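Local coordinates for protein hyperpolarization-activated (Ih) channel (Strongylocentrotus purpuratus, PDB 2PTM) that forms a hyperpolarization-activated (Ih) ion channel, represented here by its C-terminal C-linker and cyclic nucleotide-binding region, which binds cAMP, at the interface of chains A and B. Coordinates in Å, arbitrary orientation; residue numbers count along the deposited sequence, not the author numbering. Chains: chain A/B, Hyperpolarization-activated (Ih) channel.

Contact 1 and contact 2 are two patches of the same A–B interface, about 15 Å apart between the centres of their C-alpha atoms. Chain B's helix 50-55 runs through both, giving B:Ile52 to contact 2 and B:Glu55 to contact 1. Chain A contributes helix 5-23 to contact 2 and the next helix, 28-42, to contact 1. This is the elbow-on-shoulder principle of HCN C-linkers: a helix-turn-helix of one subunit rests on the following helices of its neighbour. The pairing of unlike surfaces is not an exact two-fold, which fits its repeating around the four-copy assembly.

Contact 1: the interface of chains A and B. Residues chain A 37, 41-42, 98-100, 103; chain B 55-58, 60.
Helix 28-42 of chain A lays A:Tyr37 and A:Tyr42 against the end of helix 50-55, the short turn after it and the start of helix 58-68 in chain B, while strand 95-99 of chain A flanks the same turn. A:Tyr37 does most of the touching. With CG anti to the backbone N (chi1 174°), its ring reaches out from the helix and turns one face to chain B. Over the inner part of that face sits the tip of B:Ile60, CD1 being 3.5 Å from A:Tyr37 CG; over the outer part runs the B:Val56 to B:Ser57 backbone, with B:Val56 CA 3.6 Å from A:Tyr37 CE2.

A:Tyr42 supplies a polar link. Its hydroxyl OH donates to the backbone O of B:Glu55 at 3.1 Å, with a C=O...donor angle of 121°; this bond is likely to be insensitive to the glutamate's poorly ordered side chain. The A:Tyr37 hydroxyl makes at most a weak bond to the same carbonyl. A:Arg41 forms a second shell: NH1 donates almost in the guanidinium plane to A:Tyr37 OH at 2.9 Å, fixing that hydroxyl, and packing of the guanidinium face probably helps position A:Tyr42 OH above it. B:Ser57 packs its CB against the face of A:Phe99, toward the rim, and turns its hydroxyl back to cap helix 58-68: OG accepts a nearly straight hydrogen bond from B:Ile60 N at 3.0 Å.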
# COMPACT_ATOMS: atom_id res chain seq x y z
N TYR A 37 21.55 11.06 15.29
CA TYR A 37 20.52 10.03 15.27
C TYR A 37 20.94 8.83 14.41
O TYR A 37 20.84 7.69 14.84
CB TYR A 37 19.16 10.61 14.80
CG TYR A 37 18.07 9.56 14.63
CD1 TYR A 37 17.14 9.32 15.64
CD2 TYR A 37 17.99 8.80 13.47
CE1 TYR A 37 16.14 8.36 15.49
CE2 TYR A 37 16.99 7.84 13.31
CZ TYR A 37 16.07 7.63 14.32
OH TYR A 37 15.10 6.67 14.15
N ARG A 41 21.50 5.22 16.07
CA ARG A 41 20.58 4.14 15.74
C ARG A 41 21.25 3.03 14.95
O ARG A 41 21.07 1.85 15.26
CB ARG A 41 19.37 4.64 14.97
CG ARG A 41 18.44 3.49 14.63
CD ARG A 41 17.13 3.95 14.04
NE ARG A 41 16.34 2.81 13.58
CZ ARG A 41 15.13 2.90 13.03
NH1 ARG A 41 14.56 4.09 12.89
NH2 ARG A 41 14.49 1.81 12.64
N TYR A 42 22.01 3.40 13.92
CA TYR A 42 22.50 2.41 12.96
C TYR A 42 23.96 2.01 13.19
O TYR A 42 24.37 0.92 12.79
CB TYR A 42 22.26 2.88 11.51
CG TYR A 42 20.80 3.14 11.19
CD1 TYR A 42 19.91 2.09 10.96
CD2 TYR A 42 20.30 4.43 11.13
CE1 TYR A 42 18.57 2.32 10.68
CE2 TYR A 42 18.96 4.68 10.85
CZ TYR A 42 18.10 3.62 10.62
OH TYR A 42 16.77 3.86 10.34
N VAL A 98 13.57 5.06 17.87
CA VAL A 98 14.60 5.67 18.71
C VAL A 98 14.27 7.14 18.83
O VAL A 98 13.89 7.77 17.84
CB VAL A 98 16.01 5.51 18.08
CG1 VAL A 98 17.00 6.46 18.74
CG2 VAL A 98 16.50 4.07 18.20
N PHE A 99 14.40 7.67 20.05
CA PHE A 99 14.26 9.10 20.31
C PHE A 99 15.50 9.64 21.05
O PHE A 99 16.28 8.87 21.63
CB PHE A 99 12.98 9.40 21.13
CG PHE A 99 11.69 9.24 20.35
CD1 PHE A 99 11.08 10.34 19.74
CD2 PHE A 99 11.08 8.00 20.24
CE1 PHE A 99 9.91 10.21 19.03
CE2 PHE A 99 9.89 7.85 19.53
CZ PHE A 99 9.30 8.96 18.92
N GLN A 100 15.66 10.96 21.01
CA GLN A 100 16.84 11.63 21.53
C GLN A 100 16.51 12.47 22.76
O GLN A 100 15.35 12.81 22.98
CB GLN A 100 17.44 12.52 20.43
CG GLN A 100 18.16 11.71 19.35
CD GLN A 100 18.48 12.50 18.11
OE1 GLN A 100 17.57 12.92 17.40
NE2 GLN A 100 19.77 12.70 17.83
N ASP A 103 13.49 15.08 23.41
CA ASP A 103 12.38 14.83 22.48
C ASP A 103 11.08 14.60 23.24
O ASP A 103 11.04 13.86 24.22
CB ASP A 103 12.63 13.58 21.63
CG ASP A 103 13.55 13.83 20.46
OD1 ASP A 103 13.93 15.00 20.22
OD2 ASP A 103 13.88 12.83 19.77
N GLU B 55 13.37 7.09 7.82
CA GLU B 55 14.53 6.52 8.53
C GLU B 55 14.74 7.15 9.91
O GLU B 55 15.60 6.70 10.69
CB GLU B 55 15.81 6.69 7.69
CG GLU B 55 15.88 5.78 6.48
CD GLU B 55 16.70 6.38 5.34
OE1 GLU B 55 17.47 7.33 5.59
OE2 GLU B 55 16.56 5.91 4.19
N VAL B 56 13.97 8.20 10.20
CA VAL B 56 14.21 8.99 11.40
C VAL B 56 13.03 8.94 12.37
O VAL B 56 12.01 8.31 12.10
CB VAL B 56 14.55 10.47 11.05
CG1 VAL B 56 15.76 10.55 10.11
CG2 VAL B 56 13.37 11.16 10.42
N SER B 57 13.20 9.58 13.51
CA SER B 57 12.18 9.59 14.54
C SER B 57 11.05 10.52 14.15
O SER B 57 11.21 11.37 13.27
CB SER B 57 12.78 10.10 15.85
OG SER B 57 13.20 11.44 15.66
N GLU B 58 9.91 10.38 14.83
CA GLU B 58 8.80 11.29 14.64
C GLU B 58 9.22 12.72 15.00
O GLU B 58 8.80 13.67 14.35
CB GLU B 58 7.59 10.86 15.47
CG GLU B 58 6.38 11.77 15.33
CD GLU B 58 5.14 11.16 15.92
OE1 GLU B 58 5.27 10.34 16.86
OE2 GLU B 58 4.04 11.49 15.46
N ILE B 60 12.32 14.10 14.71
CA ILE B 60 13.08 14.65 13.60
C ILE B 60 12.14 15.04 12.46
O ILE B 60 12.29 16.11 11.86
CB ILE B 60 14.17 13.68 13.13
CG1 ILE B 60 15.27 13.58 14.20
CG2 ILE B 60 14.74 14.12 11.75
CD1 ILE B 60 16.34 12.57 13.93

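Contact 2: the interface of chains A and B. Residues chain A 13, 16-17, 19-20; chain B 47, 52.
B:Ile52 and B:Phe47 press against A:Tyr20 and its neighbours on helix 5-23, and apolar packing carries the contact. The tip of B:Ile52 lies over one face of the A:Tyr20 ring at its inner end, with CD1 3.6 Å from A:Tyr20 CB. A:Tyr20 has CG anti to its backbone N (chi1 166°), which swings the ring away from the helix beside this methyl. Further back, CG1 of B:Ile52 is 4.1 Å from A:Val17 CG2.

The A:Glu19 to A:Tyr20 backbone passes above the plane of the B:Phe47 ring, along and just outside its CD2–CE2 rim, and A:Glu19 CB lies at the edge, in plane. B:Phe47 CD2 is 3.7 Å from A:Tyr20 CA. Its CE2 comes to 3.3 Å from the carbonyl O of A:Glu19. An alanine in place of B:Phe47 would probably open a gap beside this stretch of backbone and leave A:Tyr20 with less support from chain B.

No nitrogen or oxygen of one chain comes within bonding reach of one in the other, so polar groups take part here by packing. A:Lys13 folds its chain back (chi2 79°, chi3 -91°) and brings its amine NZ to 3.7 Å from B:Ile52 CG1.

In the fold, helix 5-23 opens the C-linker of chain A, and its later turns rest against the connection between helices 28-42 and 50-55 of chain B and against helix 50-55 itself.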
# COMPACT_ATOMS: atom_id res chain seq x y z
N LYS A 13 23.61 5.92 2.42
CA LYS A 13 22.56 6.70 3.06
C LYS A 13 23.05 8.04 3.59
O LYS A 13 22.46 9.08 3.31
CB LYS A 13 21.96 5.88 4.21
CG LYS A 13 20.67 6.43 4.78
CD LYS A 13 19.48 6.07 3.90
CE LYS A 13 19.21 7.14 2.87
NZ LYS A 13 19.03 8.48 3.49
N GLN A 16 23.72 10.95 1.03
CA GLN A 16 22.55 11.61 0.49
C GLN A 16 21.80 12.43 1.55
O GLN A 16 21.16 13.42 1.22
CB GLN A 16 21.62 10.61 -0.18
CG GLN A 16 20.76 9.83 0.78
CD GLN A 16 19.85 8.86 0.06
OE1 GLN A 16 20.31 8.08 -0.77
NE2 GLN A 16 18.56 8.89 0.39
N VAL A 17 21.89 12.01 2.81
CA VAL A 17 21.28 12.77 3.90
C VAL A 17 21.94 14.14 4.04
O VAL A 17 21.25 15.15 4.17
CB VAL A 17 21.38 12.01 5.25
CG1 VAL A 17 21.17 12.97 6.42
CG2 VAL A 17 20.36 10.89 5.30
N GLU A 19 23.46 15.75 1.79
CA GLU A 19 23.11 16.51 0.58
C GLU A 19 21.74 17.15 0.71
O GLU A 19 21.55 18.31 0.32
CB GLU A 19 23.13 15.60 -0.64
CG GLU A 19 24.51 15.18 -1.07
CD GLU A 19 24.55 14.77 -2.53
OE1 GLU A 19 23.53 14.92 -3.23
OE2 GLU A 19 25.62 14.29 -2.97
N TYR A 20 20.79 16.39 1.23
CA TYR A 20 19.44 16.91 1.42
C TYR A 20 19.45 18.07 2.42
O TYR A 20 18.86 19.11 2.17
CB TYR A 20 18.49 15.81 1.90
CG TYR A 20 17.18 16.34 2.45
CD1 TYR A 20 16.15 16.72 1.59
CD2 TYR A 20 16.98 16.46 3.81
CE1 TYR A 20 14.94 17.21 2.09
CE2 TYR A 20 15.78 16.95 4.32
CZ TYR A 20 14.77 17.32 3.46
OH TYR A 20 13.58 17.81 3.97
N PHE B 47 16.58 14.92 -4.64
CA PHE B 47 16.75 14.19 -3.41
C PHE B 47 15.49 13.36 -3.26
O PHE B 47 14.80 13.10 -4.25
CB PHE B 47 16.92 15.17 -2.25
CG PHE B 47 17.85 16.31 -2.56
CD1 PHE B 47 17.39 17.45 -3.20
CD2 PHE B 47 19.19 16.24 -2.21
CE1 PHE B 47 18.25 18.50 -3.49
CE2 PHE B 47 20.05 17.29 -2.49
CZ PHE B 47 19.58 18.42 -3.14
N ILE B 52 14.34 9.63 3.76
CA ILE B 52 14.97 10.18 4.96
C ILE B 52 13.96 10.31 6.10
O ILE B 52 14.19 9.81 7.20
CB ILE B 52 15.61 11.55 4.67
CG1 ILE B 52 16.67 11.39 3.57
CG2 ILE B 52 16.18 12.16 5.95
CD1 ILE B 52 17.08 12.69 2.90